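Local atomic coordinates of aminotransferase, class III (Thermomicrobium roseum, PDB entry 6IO1), a protein that probably catalyses the pyridoxal phosphate-dependent transfer of amino groups as a thermostable, (S)-enantioselective omega-transaminase. Residues E74-Q79 / C331-R336. Residues are numbered along the deposited sequence; the frame is centred on the assembly and turned at random.
Sequences EAAREQ and CAVALR
V333 lays its CG2 methyl against the CB of A76, 3.7 Å away, the one close apolar side-chain pair in this near-antiparallel helix pair. The axes of 74-79 and 331-336 run at 148° to each other and approach to 8.5 Å, a close separation consistent with the small side chains of A75 and A332, both directed at the partner helix. V333 has CG1 anti to its backbone N (chi1 169°), which places CG2 anti to its carbonyl carbon and also leaves this methyl 4.0 Å from the backbone N of A76. The CB of A75 rests on the second helix between A332 and R336, one turn apart, lying 4.2 Å from the A332 carbonyl O and 4.1 Å from R336 CB. In return, the A332 methyl meets Q79 alongside the base of its chain, touching CB and CG about equally. No hydrogen bond crosses, so van der Waals contact alone joins these two segments. Q79 bends at chi2, and its NE2 donates to the backbone O of V83 just past the C-terminal end of its own helix 70-82. In this class-III aminotransferase the pairing joins an early helix to helix 328-344, well away from the chain's centre; A76 also packs on M80 of the second subunit, which brings the contact to the dimer interface. Turned from helix 328-344, R77 forms a bidentate salt bridge with E74: NE reaches OE1 from above the carboxylate plane, while NH2 meets OE2 on its syn side at 2.9 Å, almost straight at 176°.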
# COMPACT_ATOMS: atom_id res chain seq x y z
N GLU B 74 -0.57 -11.48 -20.87
CA GLU B 74 -1.78 -12.19 -21.29
C GLU B 74 -2.63 -12.58 -20.10
O GLU B 74 -3.87 -12.50 -20.16
CB GLU B 74 -1.40 -13.43 -22.11
CG GLU B 74 -2.52 -14.45 -22.25
CD GLU B 74 -3.71 -13.94 -23.04
OE1 GLU B 74 -3.58 -12.90 -23.73
OE2 GLU B 74 -4.78 -14.57 -22.97
N ALA B 75 -2.00 -13.00 -19.00
CA ALA B 75 -2.76 -13.31 -17.80
C ALA B 75 -3.50 -12.07 -17.29
O ALA B 75 -4.69 -12.14 -16.95
CB ALA B 75 -1.84 -13.86 -16.71
N ALA B 76 -2.81 -10.93 -17.25
CA ALA B 76 -3.44 -9.70 -16.81
C ALA B 76 -4.60 -9.30 -17.73
O ALA B 76 -5.66 -8.91 -17.25
CB ALA B 76 -2.41 -8.57 -16.74
N ARG B 77 -4.40 -9.40 -19.04
CA ARG B 77 -5.45 -9.05 -19.99
C ARG B 77 -6.68 -9.94 -19.80
O ARG B 77 -7.81 -9.45 -19.73
CB ARG B 77 -4.92 -9.15 -21.42
CG ARG B 77 -5.90 -8.74 -22.50
CD ARG B 77 -5.69 -9.54 -23.77
NE ARG B 77 -5.87 -10.97 -23.56
CZ ARG B 77 -7.06 -11.57 -23.50
NH1 ARG B 77 -8.17 -10.86 -23.66
NH2 ARG B 77 -7.14 -12.88 -23.31
N GLU B 78 -6.45 -11.25 -19.72
CA GLU B 78 -7.55 -12.19 -19.53
C GLU B 78 -8.33 -11.89 -18.26
O GLU B 78 -9.56 -11.81 -18.27
CB GLU B 78 -7.00 -13.62 -19.51
CG GLU B 78 -8.05 -14.72 -19.55
CD GLU B 78 -7.49 -16.06 -19.13
OE1 GLU B 78 -6.53 -16.54 -19.78
OE2 GLU B 78 -7.99 -16.64 -18.15
N GLN B 79 -7.61 -11.72 -17.14
CA GLN B 79 -8.29 -11.47 -15.88
C GLN B 79 -9.02 -10.13 -15.90
O GLN B 79 -10.14 -10.03 -15.39
CB GLN B 79 -7.31 -11.53 -14.71
CG GLN B 79 -8.00 -11.51 -13.35
CD GLN B 79 -9.05 -12.59 -13.21
OE1 GLN B 79 -8.85 -13.73 -13.63
NE2 GLN B 79 -10.19 -12.24 -12.62
N CYS B 331 -3.22 -11.30 -8.47
CA CYS B 331 -3.10 -12.71 -8.11
C CYS B 331 -2.93 -13.60 -9.34
O CYS B 331 -2.16 -14.56 -9.31
CB CYS B 331 -4.31 -13.14 -7.28
SG CYS B 331 -4.42 -12.33 -5.67
N ALA B 332 -3.65 -13.31 -10.42
CA ALA B 332 -3.48 -14.08 -11.65
C ALA B 332 -2.08 -13.92 -12.22
O ALA B 332 -1.44 -14.90 -12.63
CB ALA B 332 -4.53 -13.67 -12.68
N VAL B 333 -1.58 -12.68 -12.25
CA VAL B 333 -0.22 -12.44 -12.71
C VAL B 333 0.78 -13.16 -11.81
O VAL B 333 1.79 -13.69 -12.27
CB VAL B 333 0.07 -10.93 -12.79
CG1 VAL B 333 1.55 -10.67 -13.01
CG2 VAL B 333 -0.76 -10.30 -13.90
N ALA B 334 0.50 -13.18 -10.50
CA ALA B 334 1.36 -13.90 -9.57
C ALA B 334 1.37 -15.40 -9.86
O ALA B 334 2.42 -16.04 -9.77
CB ALA B 334 0.92 -13.64 -8.13
N LEU B 335 0.21 -15.96 -10.17
CA LEU B 335 0.15 -17.38 -10.51
C LEU B 335 0.98 -17.69 -11.75
O LEU B 335 1.75 -18.66 -11.77
CB LEU B 335 -1.30 -17.82 -10.71
CG LEU B 335 -2.20 -17.85 -9.47
CD1 LEU B 335 -3.64 -18.12 -9.86
CD2 LEU B 335 -1.70 -18.90 -8.48
N ARG B 336 0.86 -16.86 -12.78
CA ARG B 336 1.66 -17.07 -13.99
C ARG B 336 3.16 -16.89 -13.70
O ARG B 336 4.00 -17.67 -14.19
CB ARG B 336 1.21 -16.12 -15.09
CG ARG B 336 1.45 -16.64 -16.50
CD ARG B 336 0.51 -17.80 -16.82
NE ARG B 336 0.83 -18.40 -18.11
CZ ARG B 336 1.73 -19.37 -18.27
NH1 ARG B 336 2.37 -19.87 -17.23
NH2 ARG B 336 1.96 -19.87 -19.48